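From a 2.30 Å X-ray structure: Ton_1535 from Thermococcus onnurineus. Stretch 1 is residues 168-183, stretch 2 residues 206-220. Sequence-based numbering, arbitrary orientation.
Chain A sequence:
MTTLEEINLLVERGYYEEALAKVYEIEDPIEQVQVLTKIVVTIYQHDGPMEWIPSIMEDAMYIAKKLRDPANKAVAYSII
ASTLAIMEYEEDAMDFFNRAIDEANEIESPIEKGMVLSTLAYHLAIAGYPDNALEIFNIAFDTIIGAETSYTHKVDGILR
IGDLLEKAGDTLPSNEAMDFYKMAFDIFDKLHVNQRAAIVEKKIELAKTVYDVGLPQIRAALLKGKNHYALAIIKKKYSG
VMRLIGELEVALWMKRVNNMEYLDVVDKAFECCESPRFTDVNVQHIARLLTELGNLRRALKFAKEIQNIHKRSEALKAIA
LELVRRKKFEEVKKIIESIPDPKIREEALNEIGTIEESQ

Stretch 1 (168-183) AGDTLPSNEAMDFYKM
Stretch 2, residues 206-220: LAKTVYDVGLPQIRA

Each stretch leaves one helix, crosses a short linker and enters another. In stretch 1 a helix runs through Gly169, and extended Leu172 and Pro173 (phi/psi -107/157° and -68/157°) lead into helix 174-183, with Pro173 as N-cap. In stretch 2, helix 206-209 gives way at Val210 to a type I turn from Tyr211 to Gly214, and Leu215 occupies the N-cap position of helix 216-220. The axes of helices 174-183 and 216-220 diverge by 64° and come no closer than 11.4 Å, a gap that a long side chain can span. In register, Pro173 CA lies 4.8 Å from Leu215 CA, and Ser174 CA 5.0 Å from Ala207 CA.

The principal knob is Arg219 (chi1 to chi3 m, t, m; chi4 -76°), whose side chain fills a hollow among Asp170, Ser174, Ala177 and Tyr181. Its guanidinium meets oxygens at its edge: NH1 donates to Leu172 O (2.7 Å), and NH2 to Tyr181 OH (2.7 Å) and, weakly, to Gly169 O (3.1 Å). Tyr181 (m, chi2 -27°) in turn donates from OH to Asp170 OD1 (2.6 Å), linking two of the residues that line the hollow.

Ser174 (m) is the reciprocal bump. Its OG lies 2.9 Å from Val210 O and 3.1 Å from Ala207 O, while its N donates to Gly214 O (3.1 Å). Glycine leaves the necessary space: an ideal CB on Gly214 would stand just 2.1 Å from Ser174 OG.

Farther along the helix, Met178 (t, p, p) brings CE to 3.7 Å from Ala207 CB and 4.1 Å from Tyr211 CE1, at the edge of the Tyr211 ring (t, chi2 85°). Beside the linker, Pro216, C-gamma endo, packs its CB 3.2 Å from Asp170 O; a water donates to Asp170 O (2.8 Å) and Pro216 O (2.7 Å), bridging the two backbones.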

ATOM      1  N   ALA A 168       3.584   3.646  -5.884  1.00 27.91           N
ATOM      2  CA  ALA A 168       4.372   3.300  -4.706  1.00 32.07           C
ATOM      3  C   ALA A 168       3.441   2.802  -3.612  1.00 32.85           C
ATOM      4  O   ALA A 168       3.634   1.722  -3.051  1.00 33.18           O
ATOM      5  CB  ALA A 168       5.159   4.512  -4.221  1.00 28.43           C
ATOM      6  N   GLY A 169       2.423   3.605  -3.328  1.00 24.74           N
ATOM      7  CA  GLY A 169       1.386   3.207  -2.397  1.00 38.34           C
ATOM      8  C   GLY A 169       0.846   1.810  -2.665  1.00 33.32           C
ATOM      9  O   GLY A 169       0.789   0.980  -1.758  1.00 41.64           O
ATOM     10  N   ASP A 170       0.468   1.545  -3.912  1.00 30.39           N
ATOM     11  CA  ASP A 170      -0.061   0.245  -4.291  1.00 29.33           C
ATOM     12  C   ASP A 170       0.891  -0.913  -3.977  1.00 33.35           C
ATOM     13  O   ASP A 170       0.451  -2.057  -3.840  1.00 35.70           O
ATOM     14  CB  ASP A 170      -0.411   0.210  -5.780  1.00 34.84           C
ATOM     15  CG  ASP A 170      -1.665   1.001  -6.105  1.00 37.62           C
ATOM     16  OD1 ASP A 170      -2.489   1.261  -5.195  1.00 41.46           O
ATOM     17  OD2 ASP A 170      -1.818   1.364  -7.283  1.00 30.76           O
ATOM     18  N   THR A 171       2.185  -0.635  -3.867  1.00 31.99           N
ATOM     19  CA  THR A 171       3.128  -1.729  -3.642  1.00 31.49           C
ATOM     20  C   THR A 171       3.424  -1.909  -2.173  1.00 29.42           C
ATOM     21  O   THR A 171       4.176  -2.802  -1.814  1.00 32.59           O
ATOM     22  CB  THR A 171       4.484  -1.541  -4.389  1.00 35.54           C
ATOM     23  OG1 THR A 171       5.207  -0.452  -3.806  1.00 37.22           O
ATOM     24  CG2 THR A 171       4.259  -1.265  -5.879  1.00 29.23           C
ATOM     25  N   LEU A 172       2.857  -1.044  -1.330  1.00 34.02           N
ATOM     26  CA  LEU A 172       3.151  -1.056   0.102  1.00 27.23           C
ATOM     27  C   LEU A 172       2.010  -1.604   0.939  1.00 36.51           C
ATOM     28  O   LEU A 172       0.856  -1.603   0.511  1.00 35.90           O
ATOM     29  CB  LEU A 172       3.477   0.357   0.580  1.00 27.33           C
ATOM     30  CG  LEU A 172       4.779   0.913   0.015  1.00 31.76           C
ATOM     31  CD1 LEU A 172       4.922   2.394   0.352  1.00 34.87           C
ATOM     32  CD2 LEU A 172       5.980   0.120   0.519  1.00 30.44           C
ATOM     33  N   PRO A 173       2.328  -2.086   2.145  1.00 40.32           N
ATOM     34  CA  PRO A 173       1.240  -2.411   3.069  1.00 44.05           C
ATOM     35  C   PRO A 173       0.520  -1.131   3.519  1.00 37.29           C
ATOM     36  O   PRO A 173       1.111  -0.033   3.463  1.00 36.84           O
ATOM     37  CB  PRO A 173       1.969  -3.072   4.245  1.00 44.35           C
ATOM     38  CG  PRO A 173       3.367  -2.501   4.192  1.00 36.90           C
ATOM     39  CD  PRO A 173       3.655  -2.379   2.715  1.00 36.51           C
ATOM     40  N   SER A 174      -0.729  -1.283   3.959  1.00 32.14           N
ATOM     41  CA  SER A 174      -1.600  -0.158   4.317  1.00 34.86           C
ATOM     42  C   SER A 174      -0.933   0.889   5.210  1.00 32.80           C
ATOM     43  O   SER A 174      -1.058   2.084   4.948  1.00 36.06           O
ATOM     44  CB  SER A 174      -2.914  -0.634   4.980  1.00 35.27           C
ATOM     45  OG  SER A 174      -3.798  -1.260   4.053  1.00 34.00           O
ATOM     46  N   ASN A 175      -0.229   0.469   6.258  1.00 34.50           N
ATOM     47  CA  ASN A 175       0.309   1.467   7.183  1.00 40.83           C
ATOM     48  C   ASN A 175       1.365   2.328   6.500  1.00 36.42           C
ATOM     49  O   ASN A 175       1.463   3.522   6.750  1.00 40.20           O
ATOM     50  CB  ASN A 175       0.862   0.838   8.463  1.00 30.24           C
ATOM     51  CG  ASN A 175       2.008  -0.097   8.194  1.00 39.74           C
ATOM     52  OD1 ASN A 175       2.043  -0.778   7.173  1.00 45.98           O
ATOM     53  ND2 ASN A 175       2.962  -0.132   9.103  1.00 45.09           N
ATOM     54  N   GLU A 176       2.132   1.720   5.609  1.00 39.48           N
ATOM     55  CA  GLU A 176       3.149   2.465   4.893  1.00 45.09           C
ATOM     56  C   GLU A 176       2.561   3.183   3.688  1.00 46.19           C
ATOM     57  O   GLU A 176       3.016   4.262   3.334  1.00 47.20           O
ATOM     58  CB  GLU A 176       4.308   1.545   4.505  1.00 36.89           C
ATOM     59  CG  GLU A 176       5.057   0.999   5.724  1.00 31.58           C
ATOM     60  CD  GLU A 176       6.002  -0.146   5.370  1.00 44.29           C
ATOM     61  OE1 GLU A 176       6.054  -0.543   4.178  1.00 47.65           O
ATOM     62  OE2 GLU A 176       6.691  -0.652   6.289  1.00 46.13           O
ATOM     63  N   ALA A 177       1.519   2.608   3.092  1.00 37.87           N
ATOM     64  CA  ALA A 177       0.956   3.155   1.859  1.00 32.62           C
ATOM     65  C   ALA A 177       0.212   4.471   2.050  1.00 32.30           C
ATOM     66  O   ALA A 177       0.111   5.285   1.125  1.00 35.20           O
ATOM     67  CB  ALA A 177       0.046   2.127   1.189  1.00 31.12           C
ATOM     68  N   MET A 178      -0.292   4.690   3.258  1.00 37.95           N
ATOM     69  CA  MET A 178      -1.215   5.792   3.498  1.00 29.64           C
ATOM     70  C   MET A 178      -0.655   7.174   3.113  1.00 34.47           C
ATOM     71  O   MET A 178      -1.321   7.949   2.434  1.00 40.57           O
ATOM     72  CB  MET A 178      -1.741   5.776   4.955  1.00 28.77           C
ATOM     73  CG  MET A 178      -3.127   6.416   5.088  1.00 35.87           C
ATOM     74  SD  MET A 178      -4.455   5.417   4.326  1.00 31.96           S
ATOM     75  CE  MET A 178      -4.337   3.999   5.427  1.00 26.22           C
ATOM     76  N   ASP A 179       0.571   7.473   3.515  1.00 34.59           N
ATOM     77  CA  ASP A 179       1.147   8.789   3.227  1.00 33.82           C
ATOM     78  C   ASP A 179       1.321   9.076   1.721  1.00 32.07           C
ATOM     79  O   ASP A 179       1.164  10.209   1.277  1.00 41.80           O
ATOM     80  CB  ASP A 179       2.463   8.934   3.960  1.00 31.78           C
ATOM     81  CG  ASP A 179       2.276   9.253   5.434  1.00 41.96           C
ATOM     82  OD1 ASP A 179       1.203   9.787   5.781  1.00 40.35           O
ATOM     83  OD2 ASP A 179       3.202   8.980   6.234  1.00 48.14           O
ATOM     84  N   PHE A 180       1.620   8.036   0.953  1.00 27.20           N
ATOM     85  CA  PHE A 180       1.785   8.139  -0.491  1.00 28.48           C
ATOM     86  C   PHE A 180       0.448   8.447  -1.139  1.00 32.65           C
ATOM     87  O   PHE A 180       0.343   9.305  -2.020  1.00 32.22           O
ATOM     88  CB  PHE A 180       2.361   6.832  -1.053  1.00 29.91           C
ATOM     89  CG  PHE A 180       3.741   6.522  -0.543  1.00 37.37           C
ATOM     90  CD1 PHE A 180       3.919   5.920   0.695  1.00 38.02           C
ATOM     91  CD2 PHE A 180       4.864   6.876  -1.280  1.00 36.43           C
ATOM     92  CE1 PHE A 180       5.185   5.663   1.187  1.00 38.29           C
ATOM     93  CE2 PHE A 180       6.134   6.622  -0.794  1.00 36.17           C
ATOM     94  CZ  PHE A 180       6.299   6.005   0.441  1.00 30.64           C
ATOM     95  N   TYR A 181      -0.580   7.740  -0.696  1.00 36.28           N
ATOM     96  CA  TYR A 181      -1.918   7.960  -1.207  1.00 33.82           C
ATOM     97  C   TYR A 181      -2.459   9.367  -0.902  1.00 25.94           C
ATOM     98  O   TYR A 181      -3.110   9.985  -1.746  1.00 36.85           O
ATOM     99  CB  TYR A 181      -2.872   6.937  -0.619  1.00 31.56           C
ATOM    100  CG  TYR A 181      -2.796   5.549  -1.186  1.00 27.81           C
ATOM    101  CD1 TYR A 181      -2.360   5.303  -2.482  1.00 25.67           C
ATOM    102  CD2 TYR A 181      -3.203   4.462  -0.412  1.00 35.13           C
ATOM    103  CE1 TYR A 181      -2.309   3.970  -2.988  1.00 23.77           C
ATOM    104  CE2 TYR A 181      -3.164   3.168  -0.896  1.00 21.42           C
ATOM    105  CZ  TYR A 181      -2.722   2.916  -2.168  1.00 31.05           C
ATOM    106  OH  TYR A 181      -2.722   1.598  -2.587  1.00 34.70           O
ATOM    107  N   LYS A 182      -2.198   9.872   0.294  1.00 31.77           N
ATOM    108  CA  LYS A 182      -2.676  11.206   0.647  1.00 33.14           C
ATOM    109  C   LYS A 182      -2.043  12.266  -0.253  1.00 35.12           C
ATOM    110  O   LYS A 182      -2.733  13.184  -0.699  1.00 33.63           O
ATOM    111  CB  LYS A 182      -2.369  11.542   2.104  1.00 31.53           C
ATOM    112  CG  LYS A 182      -2.757  10.492   3.100  1.00 50.92           C
ATOM    113  CD  LYS A 182      -4.193  10.578   3.531  1.00 58.75           C
ATOM    114  CE  LYS A 182      -4.363   9.833   4.844  1.00 62.15           C
ATOM    115  NZ  LYS A 182      -3.323  10.283   5.813  1.00 66.86           N
ATOM    116  N   MET A 183      -0.739  12.135  -0.521  1.00 35.90           N
ATOM    117  CA  MET A 183      -0.017  13.103  -1.377  1.00 32.93           C
ATOM    118  C   MET A 183      -0.545  13.036  -2.812  1.00 22.93           C
ATOM    119  O   MET A 183      -0.855  14.067  -3.422  1.00 27.33           O
ATOM    120  CB  MET A 183       1.510  12.903  -1.336  1.00 29.33           C
ATOM    121  CG  MET A 183       2.302  14.182  -1.657  1.00 47.32           C
ATOM    122  SD  MET A 183       4.108  14.147  -1.570  1.00 31.33           S
ATOM    123  CE  MET A 183       4.317  13.034  -0.238  1.00 31.84           C
ATOM    124  N   LEU A 206     -10.110   1.908   1.320  1.00 42.11           N
ATOM    125  CA  LEU A 206      -9.744   0.509   1.320  1.00 37.89           C
ATOM    126  C   LEU A 206      -8.537   0.283   2.227  1.00 37.04           C
ATOM    127  O   LEU A 206      -8.583  -0.561   3.107  1.00 30.77           O
ATOM    128  CB  LEU A 206      -9.483   0.022  -0.108  1.00 31.12           C
ATOM    129  CG  LEU A 206      -8.877  -1.374  -0.287  1.00 35.44           C
ATOM    130  CD1 LEU A 206      -9.600  -2.427   0.527  1.00 37.39           C
ATOM    131  CD2 LEU A 206      -8.942  -1.737  -1.765  1.00 33.13           C
ATOM    132  N   ALA A 207      -7.464   1.046   2.035  1.00 25.73           N
ATOM    133  CA  ALA A 207      -6.308   0.864   2.902  1.00 29.63           C
ATOM    134  C   ALA A 207      -6.683   1.061   4.380  1.00 34.94           C
ATOM    135  O   ALA A 207      -6.165   0.367   5.248  1.00 36.46           O
ATOM    136  CB  ALA A 207      -5.164   1.803   2.514  1.00 24.72           C
ATOM    137  N   LYS A 208      -7.580   2.005   4.651  1.00 35.56           N
ATOM    138  CA  LYS A 208      -8.008   2.283   6.022  1.00 36.94           C
ATOM    139  C   LYS A 208      -8.867   1.165   6.589  1.00 37.33           C
ATOM    140  O   LYS A 208      -8.780   0.858   7.769  1.00 39.29           O
ATOM    141  CB  LYS A 208      -8.786   3.602   6.106  1.00 39.77           C
ATOM    142  CG  LYS A 208      -7.935   4.808   6.413  1.00 46.54           C
ATOM    143  CD  LYS A 208      -8.728   6.101   6.245  1.00 48.95           C
ATOM    144  CE  LYS A 208      -7.799   7.314   6.254  1.00 53.05           C
ATOM    145  NZ  LYS A 208      -8.514   8.587   5.885  1.00 60.26           N
ATOM    146  N   THR A 209      -9.696   0.565   5.742  1.00 38.38           N
ATOM    147  CA  THR A 209     -10.637  -0.462   6.172  1.00 30.49           C
ATOM    148  C   THR A 209      -9.910  -1.785   6.377  1.00 37.12           C
ATOM    149  O   THR A 209     -10.089  -2.459   7.392  1.00 38.29           O
ATOM    150  CB  THR A 209     -11.728  -0.695   5.122  1.00 26.04           C
ATOM    151  OG1 THR A 209     -12.320   0.560   4.747  1.00 31.07           O
ATOM    152  CG2 THR A 209     -12.801  -1.639   5.673  1.00 29.15           C
ATOM    153  N   VAL A 210      -9.107  -2.167   5.395  1.00 36.85           N
ATOM    154  CA  VAL A 210      -8.334  -3.404   5.479  1.00 32.19           C
ATOM    155  C   VAL A 210      -6.882  -3.015   5.771  1.00 39.78           C
ATOM    156  O   VAL A 210      -6.072  -2.830   4.853  1.00 42.58           O
ATOM    157  CB  VAL A 210      -8.427  -4.190   4.169  1.00 30.17           C
ATOM    158  CG1 VAL A 210      -7.813  -5.560   4.338  1.00 34.29           C
ATOM    159  CG2 VAL A 210      -9.877  -4.338   3.750  1.00 36.12           C
ATOM    160  N   TYR A 211      -6.581  -2.881   7.060  1.00 43.16           N
ATOM    161  CA  TYR A 211      -5.374  -2.228   7.535  1.00 41.18           C
ATOM    162  C   TYR A 211      -4.358  -3.234   8.046  1.00 46.91           C
ATOM    163  O   TYR A 211      -3.232  -3.281   7.561  1.00 50.24           O
ATOM    164  CB  TYR A 211      -5.727  -1.258   8.666  1.00 38.51           C
ATOM    165  CG  TYR A 211      -4.608  -0.311   9.041  1.00 37.56           C
ATOM    166  CD1 TYR A 211      -4.422   0.870   8.342  1.00 37.00           C
ATOM    167  CD2 TYR A 211      -3.747  -0.590  10.111  1.00 40.88           C
ATOM    168  CE1 TYR A 211      -3.413   1.749   8.683  1.00 34.12           C
ATOM    169  CE2 TYR A 211      -2.723   0.292  10.460  1.00 32.16           C
ATOM    170  CZ  TYR A 211      -2.571   1.461   9.726  1.00 37.14           C
ATOM    171  OH  TYR A 211      -1.576   2.356  10.016  1.00 44.34           O
ATOM    172  N   ASP A 212      -4.755  -4.025   9.039  1.00 41.68           N
ATOM    173  CA  ASP A 212      -3.850  -4.992   9.655  1.00 47.21           C
ATOM    174  C   ASP A 212      -3.404  -6.045   8.651  1.00 53.01           C
ATOM    175  O   ASP A 212      -2.226  -6.394   8.590  1.00 58.37           O
ATOM    176  CB  ASP A 212      -4.509  -5.657  10.867  1.00 60.12           C
ATOM    177  CG  ASP A 212      -4.835  -4.663  11.989  1.00 65.92           C
ATOM    178  OD1 ASP A 212      -5.732  -3.811  11.797  1.00 64.84           O
ATOM    179  OD2 ASP A 212      -4.205  -4.744  13.068  1.00 63.75           O
ATOM    180  N   VAL A 213      -4.343  -6.552   7.857  1.00 46.66           N
ATOM    181  CA  VAL A 213      -3.982  -7.500   6.812  1.00 44.21           C
ATOM    182  C   VAL A 213      -3.887  -6.839   5.438  1.00 37.50           C
ATOM    183  O   VAL A 213      -3.955  -7.517   4.420  1.00 48.78           O
ATOM    184  CB  VAL A 213      -4.977  -8.676   6.710  1.00 40.66           C
ATOM    185  CG1 VAL A 213      -5.055  -9.450   8.025  1.00 40.52           C
ATOM    186  CG2 VAL A 213      -6.337  -8.169   6.296  1.00 39.62           C
ATOM    187  N   GLY A 214      -3.704  -5.527   5.401  1.00 39.10           N
ATOM    188  CA  GLY A 214      -3.634  -4.829   4.129  1.00 39.20           C
ATOM    189  C   GLY A 214      -2.370  -5.032   3.304  1.00 34.62           C
ATOM    190  O   GLY A 214      -1.698  -4.066   2.940  1.00 40.68           O
ATOM    191  N   LEU A 215      -2.024  -6.283   3.027  1.00 40.21           N
ATOM    192  CA  LEU A 215      -0.918  -6.574   2.130  1.00 39.77           C
ATOM    193  C   LEU A 215      -1.274  -6.062   0.745  1.00 37.57           C
ATOM    194  O   LEU A 215      -2.430  -6.122   0.335  1.00 35.85           O
ATOM    195  CB  LEU A 215      -0.624  -8.070   2.078  1.00 29.48           C
ATOM    196  CG  LEU A 215      -0.136  -8.632   3.415  1.00 48.94           C
ATOM    197  CD1 LEU A 215       0.239 -10.096   3.257  1.00 47.50           C
ATOM    198  CD2 LEU A 215       1.031  -7.824   4.004  1.00 37.19           C
ATOM    199  N   PRO A 216      -0.271  -5.557   0.018  1.00 39.08           N
ATOM    200  CA  PRO A 216      -0.549  -4.917  -1.274  1.00 33.32           C
ATOM    201  C   PRO A 216      -1.301  -5.835  -2.238  1.00 30.90           C
ATOM    202  O   PRO A 216      -2.169  -5.346  -2.956  1.00 41.61           O
ATOM    203  CB  PRO A 216       0.844  -4.522  -1.800  1.00 37.55           C
ATOM    204  CG  PRO A 216       1.829  -5.271  -0.955  1.00 40.40           C
ATOM    205  CD  PRO A 216       1.162  -5.560   0.363  1.00 36.91           C
ATOM    206  N   GLN A 217      -1.035  -7.138  -2.213  1.00 33.93           N
ATOM    207  CA  GLN A 217      -1.710  -8.065  -3.132  1.00 37.84           C
ATOM    208  C   GLN A 217      -3.159  -8.338  -2.695  1.00 40.47           C
ATOM    209  O   GLN A 217      -4.018  -8.697  -3.508  1.00 40.36           O
ATOM    210  CB  GLN A 217      -0.928  -9.379  -3.265  1.00 39.19           C
ATOM    211  CG  GLN A 217      -0.820 -10.184  -1.979  1.00 44.90           C
ATOM    212  CD  GLN A 217       0.440  -9.885  -1.161  1.00 50.77           C
ATOM    213  OE1 GLN A 217       0.901  -8.733  -1.054  1.00 42.46           O
ATOM    214  NE2 GLN A 217       0.997 -10.936  -0.565  1.00 48.56           N
ATOM    215  N   ILE A 218      -3.412  -8.156  -1.403  1.00 36.77           N
ATOM    216  CA  ILE A 218      -4.751  -8.265  -0.843  1.00 41.44           C
ATOM    217  C   ILE A 218      -5.568  -7.027  -1.228  1.00 33.24           C
ATOM    218  O   ILE A 218      -6.696  -7.151  -1.697  1.00 43.61           O
ATOM    219  CB  ILE A 218      -4.702  -8.473   0.712  1.00 38.95           C
ATOM    220  CG1 ILE A 218      -4.345  -9.924   1.043  1.00 36.85           C
ATOM    221  CG2 ILE A 218      -6.021  -8.125   1.365  1.00 36.18           C
ATOM    222  CD1 ILE A 218      -3.682 -10.094   2.395  1.00 36.88           C
ATOM    223  N   ARG A 219      -5.006  -5.835  -1.043  1.00 36.34           N
ATOM    224  CA  ARG A 219      -5.738  -4.628  -1.417  1.00 31.66           C
ATOM    225  C   ARG A 219      -6.026  -4.643  -2.909  1.00 40.58           C
ATOM    226  O   ARG A 219      -7.148  -4.314  -3.322  1.00 39.53           O
ATOM    227  CB  ARG A 219      -5.011  -3.352  -0.986  1.00 28.91           C
ATOM    228  CG  ARG A 219      -4.771  -3.276   0.520  1.00 30.18           C
ATOM    229  CD  ARG A 219      -4.628  -1.840   0.988  1.00 28.87           C
ATOM    230  NE  ARG A 219      -3.822  -1.049   0.060  1.00 37.61           N
ATOM    231  CZ  ARG A 219      -2.498  -1.129  -0.029  1.00 31.94           C
ATOM    232  NH1 ARG A 219      -1.842  -1.985   0.752  1.00 31.58           N
ATOM    233  NH2 ARG A 219      -1.829  -0.365  -0.901  1.00 31.14           N
ATOM    234  N   ALA A 220      -5.031  -5.067  -3.702  1.00 30.47           N
ATOM    235  CA  ALA A 220      -5.210  -5.188  -5.158  1.00 30.89           C
ATOM    236  C   ALA A 220      -6.351  -6.142  -5.534  1.00 34.29           C
ATOM    237  O   ALA A 220      -7.128  -5.878  -6.448  1.00 34.94           O
ATOM    238  CB  ALA A 220      -3.915  -5.624  -5.841  1.00 29.05           C
TER
HETATM  239  O   HOH W   1      -2.303  -2.758  -3.844  1.00 38.66           O